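Beta-lactamase OXA-2 (Salmonella typhimurium, PDB 1K38) hydrolyses beta-lactam antibiotics, oxacillin among them, as a class D serine beta-lactamase that confers antibiotic resistance. Local coordinates at residues A[12-17]-A[233-238]; A[17-22]-A[214-219]; A[56-61]-A[102-107]; A[91-96]-A[172-177]. All coordinates share one frame; numbering follows the deposited sequence.

Contact 1: A[12-17]-A[233-238]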
# COMPACT_ATOMS: atom_id res chain seq x y z
N LYS A 12 14.16 26.15 12.56
CA LYS A 12 15.48 25.53 12.59
C LYS A 12 15.63 24.45 11.52
O LYS A 12 16.72 24.23 11.00
CB LYS A 12 15.78 24.93 13.96
CG LYS A 12 14.92 23.75 14.35
CD LYS A 12 15.36 23.18 15.68
CE LYS A 12 14.47 22.04 16.13
NZ LYS A 12 14.93 21.46 17.42
N PHE A 13 14.53 23.77 11.21
CA PHE A 13 14.57 22.72 10.20
C PHE A 13 14.71 23.32 8.80
O PHE A 13 15.41 22.77 7.95
CB PHE A 13 13.32 21.85 10.29
CG PHE A 13 13.24 21.03 11.55
CD1 PHE A 13 14.19 20.04 11.80
CD2 PHE A 13 12.24 21.26 12.48
CE1 PHE A 13 14.13 19.29 12.98
CE2 PHE A 13 12.18 20.53 13.66
CZ PHE A 13 13.13 19.54 13.91
N PHE A 14 14.05 24.45 8.57
CA PHE A 14 14.14 25.10 7.27
C PHE A 14 15.51 25.75 7.11
O PHE A 14 16.11 25.69 6.04
CB PHE A 14 13.04 26.16 7.11
CG PHE A 14 11.68 25.58 6.85
CD1 PHE A 14 10.90 25.09 7.89
CD2 PHE A 14 11.18 25.50 5.55
CE1 PHE A 14 9.65 24.53 7.65
CE2 PHE A 14 9.93 24.94 5.30
CZ PHE A 14 9.16 24.46 6.34
N SER A 15 16.00 26.38 8.17
CA SER A 15 17.31 27.03 8.11
C SER A 15 18.41 25.98 7.96
O SER A 15 19.42 26.23 7.30
CB SER A 15 17.54 27.86 9.38
OG SER A 15 17.46 27.07 10.55
N GLU A 16 18.22 24.81 8.56
CA GLU A 16 19.20 23.74 8.48
C GLU A 16 19.46 23.41 7.02
O GLU A 16 20.59 23.11 6.63
CB GLU A 16 18.68 22.48 9.19
CG GLU A 16 19.72 21.38 9.33
CD GLU A 16 19.15 20.10 9.91
OE1 GLU A 16 18.33 20.18 10.84
OE2 GLU A 16 19.53 19.00 9.43
N PHE A 17 18.41 23.48 6.21
CA PHE A 17 18.52 23.19 4.79
C PHE A 17 18.44 24.45 3.94
O PHE A 17 18.13 24.39 2.75
CB PHE A 17 17.43 22.19 4.39
CG PHE A 17 17.60 20.85 5.03
CD1 PHE A 17 18.59 19.97 4.58
CD2 PHE A 17 16.82 20.47 6.11
CE1 PHE A 17 18.79 18.75 5.21
CE2 PHE A 17 17.01 19.25 6.75
CZ PHE A 17 18.01 18.39 6.29
N ARG A 233 10.83 15.01 6.69
CA ARG A 233 11.26 13.86 7.47
C ARG A 233 11.85 14.27 8.81
O ARG A 233 11.61 13.61 9.82
CB ARG A 233 12.26 13.02 6.67
CG ARG A 233 11.63 12.25 5.52
CD ARG A 233 12.68 11.48 4.73
NE ARG A 233 12.11 10.74 3.61
CZ ARG A 233 11.60 9.52 3.70
NH1 ARG A 233 11.58 8.89 4.86
NH2 ARG A 233 11.09 8.94 2.62
N ALA A 234 12.62 15.37 8.83
CA ALA A 234 13.22 15.84 10.07
C ALA A 234 12.12 16.22 11.05
O ALA A 234 12.17 15.87 12.23
CB ALA A 234 14.12 17.04 9.80
N ILE A 235 11.11 16.94 10.56
CA ILE A 235 9.99 17.35 11.40
C ILE A 235 9.18 16.14 11.86
O ILE A 235 8.85 16.03 13.05
CB ILE A 235 9.09 18.36 10.64
CG1 ILE A 235 9.88 19.67 10.44
CG2 ILE A 235 7.80 18.62 11.42
CD1 ILE A 235 9.14 20.73 9.65
N LEU A 236 8.86 15.23 10.95
CA LEU A 236 8.09 14.05 11.32
C LEU A 236 8.84 13.24 12.39
O LEU A 236 8.23 12.75 13.34
CB LEU A 236 7.81 13.18 10.10
CG LEU A 236 6.82 13.76 9.08
CD1 LEU A 236 6.60 12.76 7.96
CD2 LEU A 236 5.50 14.07 9.78
N ARG A 237 10.15 13.10 12.23
CA ARG A 237 10.93 12.37 13.21
C ARG A 237 10.88 13.07 14.57
O ARG A 237 10.80 12.41 15.61
CB ARG A 237 12.39 12.22 12.76
CG ARG A 237 12.61 11.23 11.61
CD ARG A 237 14.09 10.88 11.46
NE ARG A 237 14.92 12.04 11.14
CZ ARG A 237 15.10 12.52 9.91
NH1 ARG A 237 14.52 11.93 8.87
NH2 ARG A 237 15.86 13.59 9.72
N SER A 238 10.91 14.40 14.57
CA SER A 238 10.89 15.16 15.82
C SER A 238 9.61 14.94 16.63
O SER A 238 9.61 15.11 17.85
CB SER A 238 11.10 16.66 15.56
OG SER A 238 9.93 17.29 15.06
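The Phe13 ring lies with one face over the backbone of helix 226-238, at Ile235 CA and Ala234 C, while Lys12 CG sits near the rim of the opposite face. On the face turned to helix 226-238, CD1 of Phe13 meets Ala234 CB at 3.6 Å and CD2 of Phe13 meets Ile235 CG1 at 3.5 Å, so the ring spans two consecutive side chains of one helical turn. Its CZ reaches the next turn, 3.9 Å from Ser238 CB. The Phe14 ring takes Ile235 CD1 obliquely, 4.3 Å from Phe14 CE1, and stacks with Phe38. The Phe17 ring carries Glu16 CG near the rim of one face and packs on Phe226, Ala230 and Ile231. Phe13 owes its reach to chi1 -68°, which sets CG anti to the carbonyl carbon while its CB points toward the partner helix. The segments run nearly antiparallel, at 147°, with axes 10.5 Å apart. This is the pairing of N- and C-terminal helices on one side of the central sheet found in penicillin-recognising enzymes, with Phe14 turned to the sheet, on Leu214 and Ile216. No hydrogen bond crosses. Ser238 OG instead turns back to a lone pair of its own helix, on Ile235 O at 2.6 Å, so its polar tip is satisfied locally and between these two segments the contact is apolar.

Contact 2: A[17-22]-A[214-219]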
# COMPACT_ATOMS: atom_id res chain seq x y z
N PHE A 17 18.41 23.48 6.21
CA PHE A 17 18.52 23.19 4.79
C PHE A 17 18.44 24.45 3.94
O PHE A 17 18.13 24.39 2.75
CB PHE A 17 17.43 22.19 4.39
CG PHE A 17 17.60 20.85 5.03
CD1 PHE A 17 18.59 19.97 4.58
CD2 PHE A 17 16.82 20.47 6.11
CE1 PHE A 17 18.79 18.75 5.21
CE2 PHE A 17 17.01 19.25 6.75
CZ PHE A 17 18.01 18.39 6.29
N GLN A 18 18.72 25.59 4.57
CA GLN A 18 18.70 26.88 3.90
C GLN A 18 17.52 26.98 2.94
O GLN A 18 17.70 27.24 1.75
CB GLN A 18 20.02 27.10 3.16
CG GLN A 18 21.24 27.08 4.07
CD GLN A 18 22.54 27.11 3.31
OE1 GLN A 18 22.84 26.19 2.54
NE2 GLN A 18 23.33 28.16 3.51
N ALA A 19 16.32 26.77 3.46
CA ALA A 19 15.12 26.81 2.64
C ALA A 19 14.09 27.78 3.19
O ALA A 19 14.06 28.08 4.39
CB ALA A 19 14.52 25.42 2.53
N LYS A 20 13.24 28.27 2.30
CA LYS A 20 12.17 29.19 2.67
C LYS A 20 10.87 28.51 2.25
O LYS A 20 10.71 28.13 1.10
CB LYS A 20 12.33 30.52 1.95
CG LYS A 20 13.63 31.25 2.26
CD LYS A 20 13.76 31.55 3.75
CE LYS A 20 15.07 32.24 4.06
NZ LYS A 20 15.23 32.51 5.52
N GLY A 21 9.95 28.36 3.19
CA GLY A 21 8.70 27.72 2.85
C GLY A 21 7.73 27.61 4.00
O GLY A 21 7.81 28.35 4.98
N THR A 22 6.80 26.67 3.87
CA THR A 22 5.77 26.45 4.88
C THR A 22 5.50 24.96 5.02
O THR A 22 5.83 24.17 4.14
CB THR A 22 4.45 27.14 4.47
OG1 THR A 22 3.48 26.99 5.52
CG2 THR A 22 3.89 26.52 3.19
N LEU A 214 4.01 20.40 2.65
CA LEU A 214 5.09 21.37 2.65
C LEU A 214 5.37 21.90 1.26
O LEU A 214 5.24 21.18 0.28
CB LEU A 214 6.39 20.74 3.18
CG LEU A 214 7.71 21.51 2.93
CD1 LEU A 214 8.69 21.21 4.05
CD2 LEU A 214 8.32 21.12 1.57
N ASN A 215 5.70 23.18 1.18
CA ASN A 215 6.14 23.73 -0.09
C ASN A 215 7.26 24.70 0.24
O ASN A 215 7.30 25.29 1.32
CB ASN A 215 5.01 24.36 -0.95
CG ASN A 215 4.37 25.59 -0.34
OD1 ASN A 215 5.02 26.60 -0.06
ND2 ASN A 215 3.06 25.52 -0.15
N ILE A 216 8.22 24.79 -0.68
CA ILE A 216 9.37 25.67 -0.52
C ILE A 216 9.73 26.29 -1.85
O ILE A 216 9.43 25.73 -2.90
CB ILE A 216 10.63 24.91 -0.03
CG1 ILE A 216 10.91 23.71 -0.95
CG2 ILE A 216 10.45 24.47 1.42
CD1 ILE A 216 12.25 23.04 -0.68
N ASP A 217 10.37 27.45 -1.81
CA ASP A 217 10.81 28.07 -3.05
C ASP A 217 12.05 27.29 -3.46
O ASP A 217 12.73 26.71 -2.61
CB ASP A 217 11.17 29.54 -2.82
CG ASP A 217 9.99 30.35 -2.36
OD1 ASP A 217 8.86 30.05 -2.79
OD2 ASP A 217 10.20 31.31 -1.58
N THR A 218 12.35 27.26 -4.75
CA THR A 218 13.52 26.54 -5.23
C THR A 218 14.44 27.42 -6.07
O THR A 218 14.54 27.25 -7.28
CB THR A 218 13.12 25.30 -6.06
OG1 THR A 218 12.39 25.71 -7.22
CG2 THR A 218 12.26 24.35 -5.23
N PRO A 219 15.11 28.39 -5.43
CA PRO A 219 16.02 29.29 -6.17
C PRO A 219 17.17 28.54 -6.83
O PRO A 219 17.73 29.02 -7.82
CB PRO A 219 16.49 30.26 -5.09
CG PRO A 219 16.42 29.44 -3.83
CD PRO A 219 15.10 28.72 -4.00
O HOH W 1 14.15 27.69 -0.41
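Three backbone hydrogen bonds join the start of strand 21-27 to the end of strand 208-217 in antiparallel fashion. Thr22 and Asn215 form a hydrogen-bonded pair: Thr22 N gives to Asn215 O at 2.9 Å, nearly along the C=O axis, and Asn215 N returns a bond to Thr22 O at 3.1 Å. Farther on, Asp217 N reaches Lys20 O at 3.0 Å, again almost in line with the carbonyl. Between them Gly21 and Ile216 make a non-hydrogen-bonded pair with CA atoms just 4.0 Å apart. Past the last direct bond a water takes over, accepting from Lys20 N at 2.9 Å and donating to Asp217 O at 2.8 Å. Side-chain polar groups look elsewhere: Asn215 OD1 accepts from Arg42 NE, Asp217 OD1 forms a salt bridge with Arg42 NH2, and Thr22 OG1, anti to its backbone N, bonds to Phe38 O. That leaves Thr22 CG2 against the Asn215 amide, 3.4 Å from Asn215 OD1. A Schellman motif with Gln18 at C-prime ends helix 11-16 and turns the chain into the sheet, where strand 208-217 lies between 21-27 and 196-205, and Ile231 of helix 226-238 covers Ala19 and Leu214.

Contact 3: A[56-61]-A[102-107]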
# COMPACT_ATOMS: atom_id res chain seq x y z
N PRO A 56 -5.30 13.79 -7.33
CA PRO A 56 -6.70 13.85 -7.78
C PRO A 56 -6.86 13.54 -9.27
O PRO A 56 -7.88 12.98 -9.68
CB PRO A 56 -7.12 15.28 -7.44
CG PRO A 56 -5.82 16.05 -7.49
CD PRO A 56 -4.88 15.10 -6.79
N HIS A 57 -5.85 13.86 -10.07
CA HIS A 57 -5.93 13.62 -11.52
C HIS A 57 -6.08 12.13 -11.83
O HIS A 57 -6.78 11.76 -12.77
CB HIS A 57 -4.69 14.19 -12.23
CG HIS A 57 -4.93 14.56 -13.66
ND1 HIS A 57 -3.95 15.12 -14.46
CD2 HIS A 57 -6.03 14.44 -14.44
CE1 HIS A 57 -4.44 15.33 -15.67
NE2 HIS A 57 -5.70 14.93 -15.69
N THR A 58 -5.43 11.28 -11.04
CA THR A 58 -5.54 9.84 -11.26
C THR A 58 -6.99 9.42 -11.02
O THR A 58 -7.51 8.56 -11.73
CB THR A 58 -4.60 9.04 -10.33
OG1 THR A 58 -3.24 9.43 -10.57
CG2 THR A 58 -4.74 7.55 -10.59
N LEU A 59 -7.63 10.03 -10.03
CA LEU A 59 -9.03 9.72 -9.74
C LEU A 59 -9.87 10.16 -10.94
O LEU A 59 -10.75 9.42 -11.38
CB LEU A 59 -9.50 10.46 -8.47
CG LEU A 59 -8.85 10.06 -7.15
CD1 LEU A 59 -9.28 11.02 -6.05
CD2 LEU A 59 -9.24 8.63 -6.80
N PHE A 60 -9.60 11.35 -11.46
CA PHE A 60 -10.34 11.86 -12.63
C PHE A 60 -10.22 10.87 -13.79
O PHE A 60 -11.21 10.51 -14.42
CB PHE A 60 -9.77 13.19 -13.12
CG PHE A 60 -9.94 14.35 -12.17
CD1 PHE A 60 -10.40 14.18 -10.87
CD2 PHE A 60 -9.60 15.64 -12.59
CE1 PHE A 60 -10.51 15.27 -10.00
CE2 PHE A 60 -9.71 16.73 -11.73
CZ PHE A 60 -10.17 16.54 -10.44
N ALA A 61 -8.99 10.46 -14.07
CA ALA A 61 -8.69 9.54 -15.16
C ALA A 61 -9.35 8.17 -15.01
O ALA A 61 -9.86 7.62 -15.98
CB ALA A 61 -7.17 9.37 -15.30
N TRP A 102 3.84 13.45 -19.22
CA TRP A 102 3.22 13.13 -20.50
C TRP A 102 2.08 12.12 -20.41
O TRP A 102 1.16 12.16 -21.22
CB TRP A 102 4.25 12.67 -21.54
CG TRP A 102 4.99 11.39 -21.29
CD1 TRP A 102 6.25 11.26 -20.78
CD2 TRP A 102 4.56 10.06 -21.62
NE1 TRP A 102 6.64 9.94 -20.79
CE2 TRP A 102 5.61 9.18 -21.29
CE3 TRP A 102 3.38 9.53 -22.16
CZ2 TRP A 102 5.52 7.80 -21.50
CZ3 TRP A 102 3.29 8.16 -22.36
CH2 TRP A 102 4.36 7.31 -22.03
N VAL A 103 2.13 11.23 -19.42
CA VAL A 103 1.06 10.26 -19.26
C VAL A 103 -0.23 10.98 -18.86
O VAL A 103 -1.30 10.72 -19.41
CB VAL A 103 1.40 9.22 -18.16
CG1 VAL A 103 0.18 8.36 -17.84
CG2 VAL A 103 2.54 8.34 -18.63
N TYR A 104 -0.11 11.91 -17.92
CA TYR A 104 -1.28 12.65 -17.47
C TYR A 104 -1.76 13.67 -18.49
O TYR A 104 -2.91 14.12 -18.43
CB TYR A 104 -1.01 13.27 -16.10
CG TYR A 104 -1.02 12.22 -15.01
CD1 TYR A 104 0.03 11.31 -14.89
CD2 TYR A 104 -2.11 12.09 -14.15
CE1 TYR A 104 -0.01 10.28 -13.94
CE2 TYR A 104 -2.17 11.06 -13.20
CZ TYR A 104 -1.12 10.15 -13.11
OH TYR A 104 -1.16 9.13 -12.19
N GLU A 105 -0.90 14.04 -19.43
CA GLU A 105 -1.30 14.97 -20.47
C GLU A 105 -2.28 14.20 -21.35
O GLU A 105 -3.25 14.75 -21.86
CB GLU A 105 -0.09 15.42 -21.30
CG GLU A 105 0.81 16.42 -20.58
CD GLU A 105 2.03 16.79 -21.40
OE1 GLU A 105 1.86 17.15 -22.58
OE2 GLU A 105 3.15 16.73 -20.85
N LEU A 106 -2.01 12.91 -21.52
CA LEU A 106 -2.89 12.05 -22.30
C LEU A 106 -4.26 11.98 -21.64
O LEU A 106 -5.29 12.09 -22.31
CB LEU A 106 -2.29 10.64 -22.41
CG LEU A 106 -1.26 10.38 -23.51
CD1 LEU A 106 -1.97 10.30 -24.86
CD2 LEU A 106 -0.20 11.47 -23.53
N PHE A 107 -4.27 11.81 -20.32
CA PHE A 107 -5.52 11.75 -19.58
C PHE A 107 -6.28 13.06 -19.71
O PHE A 107 -7.49 13.07 -19.94
CB PHE A 107 -5.29 11.49 -18.09
CG PHE A 107 -4.59 10.19 -17.78
CD1 PHE A 107 -4.61 9.13 -18.68
CD2 PHE A 107 -3.95 10.02 -16.55
CE1 PHE A 107 -4.00 7.91 -18.36
CE2 PHE A 107 -3.34 8.81 -16.22
CZ PHE A 107 -3.37 7.75 -17.13
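Tyr104 reaches across from helix 101-111 to helix 56-64, with chi1 -73° holding CG anti to its carbonyl carbon. Its CB lies 3.8 Å from His57 ND1, Tyr104 CG lies 4.2 Å from that nitrogen, and Tyr104 CD2 comes to 3.6 Å from it. The imidazole therefore meets the edge of the phenol near its plane, the two rings standing oblique at 53°. Next, Tyr104 CE2 passes 3.3 Å and Tyr104 CZ 3.4 Å from Thr58 OG1. At the tip, Tyr104 OH donates to Thr58 OG1 at 2.7 Å. Phe107 CE2 sits over the centre of one phenol face. Phe107 itself is sandwiched: Ala61 CB makes a CH-pi contact 3.9 Å from its ring centroid, while Val103 O lies over the opposite face. The segments cross at 43° with axes 10.4 Å apart, a buried helix pair in the all-helical part of the penicillin-binding fold. Thr58 OG1 accepts from Tyr104 and is also bonded to the main-chain O of Lys54, the N6-carboxylated lysine two residues before Pro56. One directed bond amid close aromatic packing thus fixes the phenol tip, making Tyr104 and Thr58 neighbours of the modified lysine, which precedes helix 56-64.

Contact 4: A[91-96]-A[172-177]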
# COMPACT_ATOMS: atom_id res chain seq x y z
N ASP A 91 3.19 2.67 -16.50
CA ASP A 91 1.92 2.22 -15.95
C ASP A 91 1.61 3.30 -14.92
O ASP A 91 2.43 4.20 -14.72
CB ASP A 91 1.97 0.82 -15.32
CG ASP A 91 3.14 0.62 -14.36
OD1 ASP A 91 3.67 1.59 -13.78
OD2 ASP A 91 3.51 -0.57 -14.17
N LEU A 92 0.46 3.24 -14.27
CA LEU A 92 0.14 4.27 -13.29
C LEU A 92 1.15 4.43 -12.17
O LEU A 92 1.44 5.56 -11.77
CB LEU A 92 -1.24 4.02 -12.67
CG LEU A 92 -2.45 4.41 -13.50
CD1 LEU A 92 -3.70 4.04 -12.74
CD2 LEU A 92 -2.43 5.90 -13.80
N ARG A 93 1.68 3.33 -11.66
CA ARG A 93 2.63 3.44 -10.55
C ARG A 93 3.93 4.11 -10.96
O ARG A 93 4.46 4.93 -10.21
CB ARG A 93 2.91 2.07 -9.93
CG ARG A 93 3.49 2.16 -8.52
CD ARG A 93 3.63 0.79 -7.87
NE ARG A 93 2.34 0.11 -7.70
CZ ARG A 93 1.53 0.27 -6.66
NH1 ARG A 93 1.87 1.10 -5.68
NH2 ARG A 93 0.38 -0.39 -6.60
N SER A 94 4.45 3.78 -12.13
CA SER A 94 5.70 4.40 -12.57
C SER A 94 5.45 5.87 -12.87
O SER A 94 6.29 6.71 -12.59
CB SER A 94 6.27 3.69 -13.80
OG SER A 94 5.42 3.81 -14.93
N ALA A 95 4.28 6.18 -13.43
CA ALA A 95 3.94 7.55 -13.77
C ALA A 95 3.85 8.42 -12.52
O ALA A 95 4.28 9.57 -12.52
CB ALA A 95 2.62 7.60 -14.55
N MET A 96 3.29 7.84 -11.47
CA MET A 96 3.12 8.52 -10.19
C MET A 96 4.47 8.71 -9.51
O MET A 96 4.82 9.82 -9.09
CB MET A 96 2.21 7.68 -9.28
CG MET A 96 1.78 8.37 -8.00
SD MET A 96 0.46 9.55 -8.29
CE MET A 96 -0.98 8.49 -8.17
N VAL A 172 -5.43 4.83 -5.74
CA VAL A 172 -4.57 6.01 -5.67
C VAL A 172 -3.75 6.00 -4.38
O VAL A 172 -2.56 6.32 -4.41
CB VAL A 172 -5.39 7.31 -5.78
CG1 VAL A 172 -4.50 8.52 -5.49
CG2 VAL A 172 -5.97 7.44 -7.18
N LYS A 173 -4.35 5.64 -3.25
CA LYS A 173 -3.60 5.60 -2.00
C LYS A 173 -2.50 4.55 -2.06
O LYS A 173 -1.45 4.70 -1.42
CB LYS A 173 -4.53 5.36 -0.80
CG LYS A 173 -5.33 6.60 -0.44
CD LYS A 173 -6.22 6.40 0.79
CE LYS A 173 -7.44 5.55 0.47
NZ LYS A 173 -8.38 5.45 1.63
N ASP A 174 -2.72 3.50 -2.83
CA ASP A 174 -1.70 2.47 -2.96
C ASP A 174 -0.56 2.99 -3.85
O ASP A 174 0.61 2.79 -3.55
CB ASP A 174 -2.28 1.19 -3.55
CG ASP A 174 -1.44 -0.01 -3.22
OD1 ASP A 174 -1.76 -0.74 -2.24
OD2 ASP A 174 -0.43 -0.20 -3.92
N LEU A 175 -0.91 3.69 -4.92
CA LEU A 175 0.09 4.25 -5.83
C LEU A 175 1.00 5.25 -5.11
O LEU A 175 2.17 5.42 -5.48
CB LEU A 175 -0.61 4.92 -7.03
CG LEU A 175 -1.39 3.98 -7.95
CD1 LEU A 175 -2.20 4.79 -8.96
CD2 LEU A 175 -0.43 3.04 -8.66
N MET A 176 0.46 5.89 -4.08
CA MET A 176 1.20 6.89 -3.29
C MET A 176 2.23 6.30 -2.32
O MET A 176 3.02 7.04 -1.73
CB MET A 176 0.22 7.75 -2.49
CG MET A 176 -0.62 8.71 -3.32
SD MET A 176 -1.92 9.48 -2.32
CE MET A 176 -0.93 10.38 -1.11
N ILE A 177 2.23 4.98 -2.13
CA ILE A 177 3.18 4.39 -1.19
C ILE A 177 4.63 4.67 -1.57
O ILE A 177 5.07 4.37 -2.68
CB ILE A 177 2.97 2.88 -1.06
CG1 ILE A 177 1.58 2.60 -0.48
CG2 ILE A 177 4.04 2.27 -0.16
CD1 ILE A 177 1.14 1.15 -0.64
O HOH W 2 3.98 3.29 -5.11
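Leu175 fills the tight part of this contact. CD2 lies 3.6 Å from Arg93 CA and also sits over the centre of one face of the Arg93 guanidinium; CD1 lies 3.9 Å from Leu92 CB. From across at about a right angle comes Met96, whose chain, bent at chi2 and chi3, brings CE to 3.8 Å from Leu175 CB and, more loosely, toward Val172 CG1. The other side is polar, holds a bound water and faces the second subunit, whose Ile185 packs on Arg93 and Asp174. Arg93 starts anti to its backbone N (chi1 -160°), bends at chi3 and grips Asp174 end-on with two nitrogens. NH2 of Arg93 makes a salt bridge with Asp174 OD2 at 2.8 Å, and NH1 of Arg93 bonds to Asp174 O at 3.0 Å, from above that carbonyl plane. The guanidinium and carboxylate planes stand 83° apart. A water at the guanidinium edge accepts from Arg93 NH1 and donates to Leu175 O and Ile177 O. Asp174 OD2 has a second cation, Arg187 NH1 of the second subunit, consistent with a stabilised negative charge at the dimer interface. Asp91 and Ser94 form a capping box that starts helix 92-97. This short helix lies against helix 166-175, with Met96 reaching Thr58 of helix 56-64 and Lys189 of strand 184-192, probably a substrate-binding residue, and Leu92 touching Tyr104 and Phe107 of helix 101-111.

In the fold
From the N terminus, helix 11-16 enters contact 1, which closes the longest loop by bringing it to the C-terminal helix 226-238. Directly afterwards the chain enters strand 21-27, and contact 2 closes a loop nested inside the first; the two share Phe17, and contact 1 pairs the terminal helices on one side of the sheet while contact 2 joins two strands within it. Contacts 3 and 4 nest inside both loops and cross each other: helix 56-64, helix 92-97, helix 101-111 and helix 166-175 alternate along the chain. Their meeting through Thr58 and Met96 knits the helical region together, while contact 2 lies across the chain's centre from it, centres about 27 Å from contact 3.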